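Local coordinates for N-terminal acetyltransferase B complex subunit MDM20 (Candida albicans, PDB 5K04), which serves as the non-catalytic subunit of the NatB complex, which acetylates the N-termini of proteins, and probably acts as a helical scaffold for the catalytic subunit, at residues I457-D460 and A461-I465; L516-S519 and T520-T524. All blocks are in the same frame, centred on the assembly; numbering follows the deposited sequence.

Contact 1: I457-D460 and A461-I465; sequences INLD and AWVDI
The carbonyl oxygen N458 O is met from two directions by W462. The amide W462 N donates a hydrogen bond to it at 2.8 Å, with an N-H...O angle of 156°. The same oxygen lies 3.0 Å from ring carbon W462 CD1, oblique to the indole. The tryptophan torsion accounts for this: CG sits beside its own backbone N, anti to the carbonyl carbon (chi1 -79°), and the five-membered ring is carried back over the preceding turn. The backbone amide of L459 lies at the ring edge, near its plane.

The other bonds are regular i to i+4 helix bonds. V463 N reaches L459 O at 2.9 Å and is the straightest of the four, at 164°. A461 N bonds I457 O, and D464 N bonds D460 O at 3.1 Å. Between side chains the contact is light. L459 CD1 meets V463 CG2 at 4.2 Å, and V463 CG2 also rests 3.4 Å from L459 O.

The polar side-chain ends turn to other partners: N458 ND2 bonds N453 O and D460 OD1 bonds the hydroxyl of Y527, while the backbone amide N458 N bonds S455 OG, just before the helix.

This is the first part of the long helix 456-485, in a subunit whose family belongs to the TPR clan, consistent with its packing of helix on helix. L459 and W462 pack on helix 506-521, L459 and V463 touch Y527 of helix 525-537, and N458 and A461 lie against F429 of helix 429-434.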
ATOM      1  N   ILE A 457       5.508  16.525  18.503  1.00 49.93           N
ATOM      2  CA  ILE A 457       4.202  15.936  18.200  1.00 52.00           C
ATOM      3  C   ILE A 457       4.245  15.168  16.884  1.00 44.91           C
ATOM      4  O   ILE A 457       3.701  14.064  16.778  1.00 41.05           O
ATOM      5  CB  ILE A 457       3.115  17.025  18.192  1.00 55.42           C
ATOM      6  CG1 ILE A 457       2.945  17.573  19.608  1.00 57.61           C
ATOM      7  CG2 ILE A 457       1.790  16.460  17.697  1.00 52.53           C
ATOM      8  CD1 ILE A 457       1.976  18.703  19.699  1.00 68.71           C
ATOM      9  N   ASN A 458       4.904  15.732  15.870  1.00 49.32           N
ATOM     10  CA  ASN A 458       5.042  15.025  14.603  1.00 51.26           C
ATOM     11  C   ASN A 458       5.917  13.780  14.757  1.00 51.74           C
ATOM     12  O   ASN A 458       5.619  12.727  14.173  1.00 35.11           O
ATOM     13  CB  ASN A 458       5.609  15.969  13.543  1.00 45.53           C
ATOM     14  CG  ASN A 458       4.642  17.118  13.178  1.00 41.84           C
ATOM     15  OD1 ASN A 458       3.527  17.229  13.718  1.00 31.77           O
ATOM     16  ND2 ASN A 458       5.085  17.980  12.257  1.00 44.50           N
ATOM     17  N   LEU A 459       6.998  13.884  15.545  1.00 52.69           N
ATOM     18  CA  LEU A 459       7.844  12.725  15.819  1.00 47.32           C
ATOM     19  C   LEU A 459       7.029  11.575  16.412  1.00 45.71           C
ATOM     20  O   LEU A 459       7.115  10.433  15.950  1.00 32.81           O
ATOM     21  CB  LEU A 459       8.978  13.126  16.765  1.00 43.12           C
ATOM     22  CG  LEU A 459       9.776  11.972  17.380  1.00 50.98           C
ATOM     23  CD1 LEU A 459      10.464  11.134  16.301  1.00 48.80           C
ATOM     24  CD2 LEU A 459      10.799  12.489  18.400  1.00 52.40           C
ATOM     25  N   ASP A 460       6.220  11.867  17.433  1.00 50.22           N
ATOM     26  CA  ASP A 460       5.388  10.835  18.041  1.00 49.76           C
ATOM     27  C   ASP A 460       4.378  10.276  17.048  1.00 41.04           C
ATOM     28  O   ASP A 460       4.046   9.088  17.099  1.00 30.86           O
ATOM     29  CB  ASP A 460       4.685  11.398  19.277  1.00 47.14           C
ATOM     30  CG  ASP A 460       5.668  11.757  20.403  1.00 50.24           C
ATOM     31  OD1 ASP A 460       6.666  11.026  20.582  1.00 46.57           O
ATOM     32  OD2 ASP A 460       5.431  12.765  21.111  1.00 51.79           O
ATOM     33  N   ALA A 461       3.895  11.105  16.129  1.00 47.05           N
ATOM     34  CA  ALA A 461       3.007  10.605  15.083  1.00 48.68           C
ATOM     35  C   ALA A 461       3.746   9.658  14.140  1.00 47.46           C
ATOM     36  O   ALA A 461       3.209   8.617  13.739  1.00 24.42           O
ATOM     37  CB  ALA A 461       2.397  11.773  14.309  1.00 43.54           C
ATOM     38  N   TRP A 462       4.991   9.998  13.788  1.00 47.68           N
ATOM     39  CA  TRP A 462       5.785   9.118  12.931  1.00 46.48           C
ATOM     40  C   TRP A 462       6.076   7.777  13.600  1.00 36.34           C
ATOM     41  O   TRP A 462       6.039   6.730  12.947  1.00 24.14           O
ATOM     42  CB  TRP A 462       7.091   9.798  12.547  1.00 42.94           C
ATOM     43  CG  TRP A 462       6.917  10.790  11.453  1.00 42.23           C
ATOM     44  CD1 TRP A 462       6.985  12.154  11.558  1.00 39.23           C
ATOM     45  CD2 TRP A 462       6.638  10.505  10.082  1.00 37.10           C
ATOM     46  NE1 TRP A 462       6.773  12.729  10.327  1.00 45.31           N
ATOM     47  CE2 TRP A 462       6.549  11.741   9.406  1.00 38.79           C
ATOM     48  CE3 TRP A 462       6.453   9.327   9.358  1.00 40.06           C
ATOM     49  CZ2 TRP A 462       6.296  11.830   8.046  1.00 37.68           C
ATOM     50  CZ3 TRP A 462       6.182   9.418   7.985  1.00 36.12           C
ATOM     51  CH2 TRP A 462       6.115  10.658   7.350  1.00 37.02           C
ATOM     52  N   VAL A 463       6.398   7.794  14.895  1.00 40.63           N
ATOM     53  CA  VAL A 463       6.605   6.547  15.625  1.00 39.86           C
ATOM     54  C   VAL A 463       5.334   5.713  15.587  1.00 44.45           C
ATOM     55  O   VAL A 463       5.376   4.482  15.456  1.00 33.41           O
ATOM     56  CB  VAL A 463       7.047   6.852  17.072  1.00 38.75           C
ATOM     57  CG1 VAL A 463       7.031   5.602  17.929  1.00 44.85           C
ATOM     58  CG2 VAL A 463       8.424   7.495  17.093  1.00 36.12           C
ATOM     59  N   ASP A 464       4.178   6.382  15.669  1.00 46.91           N
ATOM     60  CA  ASP A 464       2.898   5.689  15.582  1.00 48.92           C
ATOM     61  C   ASP A 464       2.726   5.034  14.216  1.00 37.33           C
ATOM     62  O   ASP A 464       2.245   3.899  14.113  1.00 32.15           O
ATOM     63  CB  ASP A 464       1.768   6.680  15.863  1.00 52.77           C
ATOM     64  CG  ASP A 464       0.459   5.997  16.149  1.00 66.90           C
ATOM     65  OD1 ASP A 464       0.370   5.297  17.185  1.00 70.15           O
ATOM     66  OD2 ASP A 464      -0.482   6.162  15.337  1.00 69.23           O
ATOM     67  N   ILE A 465       3.145   5.733  13.159  1.00 36.99           N
ATOM     68  CA  ILE A 465       3.157   5.155  11.823  1.00 37.82           C
ATOM     69  C   ILE A 465       4.085   3.946  11.768  1.00 38.66           C
ATOM     70  O   ILE A 465       3.743   2.913  11.179  1.00 35.74           O
ATOM     71  CB  ILE A 465       3.544   6.238  10.798  1.00 35.47           C
ATOM     72  CG1 ILE A 465       2.451   7.301  10.732  1.00 39.04           C
ATOM     73  CG2 ILE A 465       3.748   5.648   9.429  1.00 37.46           C
ATOM     74  CD1 ILE A 465       2.716   8.413   9.766  1.00 40.97           C
TER

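Contact 2: L516-S519 and T520-T524; sequences LQIS and TILGT
Q517 holds CG anti to its backbone N (chi1 172°), and I521 holds CG1 beside its own N (chi1 -74°). The two side chains therefore run side by side and point the same way. Q517 CG touches I521 CD1 at 3.7 Å. I518 and L522 form a similar pair one residue on, with I518 CG2 at 3.8 Å from L522 CD1.

The backbone marks the C-terminal end of a helix. T520 N bonds L516 O at 2.9 Å, and I521 N bonds Q517 O at 3.0 Å. L522 N bonds I518 O at 2.9 Å and closes the last regular turn; L522 itself is the first residue to leave helical backbone angles. After that the pattern changes. S519 O receives a weak bond from T524 N, at 3.3 Å and 133°, as the chain turns through G523. T524 is folded back beside S519, where T524 OG1 lies 3.6 Å from S519 CA. This hydroxyl is buried and has no polar partner in the model.

T520 OG1 is 3.2 Å from Q517 O; its one proton has more than one acceptor in reach, so that bond is not certain. The same hydroxyl bonds Y581 OH, and S519 OG makes a weak bond to I515 O, one turn back.

Helix-on-helix packing, consistent with a family of the TPR clan, encloses this helix end on several sides. Q517 NE2 bonds E671 of helix 661-682, where I521 also packs, L516 reaches helices 525-537 and 571-584, and I518, S519 and T524 rest on helix 456-485.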
ATOM      1  N   LEU A 516      14.481   9.470  12.474  1.00 41.09           N
ATOM      2  CA  LEU A 516      15.865   9.764  12.817  1.00 38.75           C
ATOM      3  C   LEU A 516      16.139  11.259  12.712  1.00 34.38           C
ATOM      4  O   LEU A 516      16.697  11.864  13.628  1.00 26.24           O
ATOM      5  CB  LEU A 516      16.793   8.966  11.906  1.00 38.04           C
ATOM      6  CG  LEU A 516      16.780   7.463  12.174  1.00 35.97           C
ATOM      7  CD1 LEU A 516      17.438   6.687  11.029  1.00 36.55           C
ATOM      8  CD2 LEU A 516      17.476   7.212  13.495  1.00 30.68           C
ATOM      9  N   GLN A 517      15.685  11.879  11.621  1.00 39.95           N
ATOM     10  CA  GLN A 517      15.973  13.290  11.382  1.00 40.38           C
ATOM     11  C   GLN A 517      15.414  14.162  12.497  1.00 37.35           C
ATOM     12  O   GLN A 517      16.121  15.010  13.051  1.00 31.36           O
ATOM     13  CB  GLN A 517      15.397  13.720  10.026  1.00 36.61           C
ATOM     14  CG  GLN A 517      15.478  15.232   9.797  1.00 38.83           C
ATOM     15  CD  GLN A 517      14.994  15.645   8.427  1.00 43.80           C
ATOM     16  OE1 GLN A 517      13.797  15.868   8.219  1.00 39.29           O
ATOM     17  NE2 GLN A 517      15.927  15.754   7.475  1.00 39.10           N
ATOM     18  N   ILE A 518      14.133  13.970  12.827  1.00 40.77           N
ATOM     19  CA  ILE A 518      13.495  14.767  13.871  1.00 44.53           C
ATOM     20  C   ILE A 518      14.113  14.457  15.229  1.00 46.22           C
ATOM     21  O   ILE A 518      14.373  15.364  16.034  1.00 36.17           O
ATOM     22  CB  ILE A 518      11.970  14.518  13.835  1.00 44.28           C
ATOM     23  CG1 ILE A 518      11.439  14.806  12.418  1.00 32.62           C
ATOM     24  CG2 ILE A 518      11.211  15.364  14.876  1.00 34.55           C
ATOM     25  CD1 ILE A 518       9.980  14.438  12.249  1.00 35.53           C
ATOM     26  N   SER A 519      14.396  13.174  15.490  1.00 44.62           N
ATOM     27  CA  SER A 519      15.082  12.803  16.726  1.00 47.20           C
ATOM     28  C   SER A 519      16.395  13.562  16.901  1.00 41.86           C
ATOM     29  O   SER A 519      16.698  14.025  18.004  1.00 30.80           O
ATOM     30  CB  SER A 519      15.338  11.293  16.769  1.00 40.07           C
ATOM     31  OG  SER A 519      14.169  10.605  17.152  1.00 36.89           O
ATOM     32  N   THR A 520      17.206  13.680  15.832  1.00 39.70           N
ATOM     33  CA  THR A 520      18.505  14.339  16.002  1.00 47.22           C
ATOM     34  C   THR A 520      18.376  15.856  16.034  1.00 42.29           C
ATOM     35  O   THR A 520      19.167  16.525  16.701  1.00 32.04           O
ATOM     36  CB  THR A 520      19.507  13.925  14.904  1.00 47.81           C
ATOM     37  OG1 THR A 520      19.215  14.602  13.684  1.00 54.47           O
ATOM     38  CG2 THR A 520      19.477  12.429  14.662  1.00 41.32           C
ATOM     39  N   ILE A 521      17.383  16.410  15.343  1.00 50.70           N
ATOM     40  CA  ILE A 521      17.163  17.855  15.372  1.00 51.94           C
ATOM     41  C   ILE A 521      16.707  18.291  16.756  1.00 49.44           C
ATOM     42  O   ILE A 521      17.301  19.180  17.371  1.00 38.13           O
ATOM     43  CB  ILE A 521      16.152  18.259  14.291  1.00 43.75           C
ATOM     44  CG1 ILE A 521      16.822  18.199  12.919  1.00 44.16           C
ATOM     45  CG2 ILE A 521      15.589  19.621  14.580  1.00 45.84           C
ATOM     46  CD1 ILE A 521      15.841  18.305  11.788  1.00 48.51           C
ATOM     47  N   LEU A 522      15.628  17.689  17.251  1.00 59.83           N
ATOM     48  CA  LEU A 522      15.353  17.728  18.677  1.00 61.30           C
ATOM     49  C   LEU A 522      16.449  16.944  19.396  1.00 70.71           C
ATOM     50  O   LEU A 522      17.306  16.321  18.774  1.00 80.26           O
ATOM     51  CB  LEU A 522      13.961  17.153  18.971  1.00 50.55           C
ATOM     52  CG  LEU A 522      12.823  17.566  18.017  1.00 52.29           C
ATOM     53  CD1 LEU A 522      11.526  16.819  18.330  1.00 47.83           C
ATOM     54  CD2 LEU A 522      12.585  19.088  18.002  1.00 47.66           C
ATOM     55  N   GLY A 523      16.454  16.982  20.710  1.00 73.29           N
ATOM     56  CA  GLY A 523      17.533  16.270  21.370  1.00 70.44           C
ATOM     57  C   GLY A 523      17.147  14.907  21.902  1.00 62.74           C
ATOM     58  O   GLY A 523      17.765  14.412  22.848  1.00 56.31           O
ATOM     59  N   THR A 524      16.147  14.278  21.283  1.00 68.48           N
ATOM     60  CA  THR A 524      15.437  13.144  21.880  1.00 67.91           C
ATOM     61  C   THR A 524      16.108  11.837  21.480  1.00 64.14           C
ATOM     62  O   THR A 524      15.818  11.270  20.423  1.00 68.03           O
ATOM     63  CB  THR A 524      13.975  13.166  21.455  1.00 65.93           C
ATOM     64  OG1 THR A 524      13.879  12.762  20.086  1.00 64.06           O
ATOM     65  CG2 THR A 524      13.422  14.577  21.581  1.00 64.11           C
TER

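Contact 1 and contact 2 touch directly, with centres about 12 Å apart. The start of helix 456-485 lies against the end of helix 506-521. L459 is central to the join: its CB is 3.7 Å from I518 CG2, its CD1 is 3.8 Å from S519 OG, and its CD2 is 3.5 Å from T524 OG1. W462 CD1 adds a contact with I518 CD1 at 3.8 Å. The junction is apolar packing for the most part. Y527 touches both contacts, meeting L459, D460 and V463 in contact 1 and S519 in contact 2. No other protein chain of the assembly touches either contact.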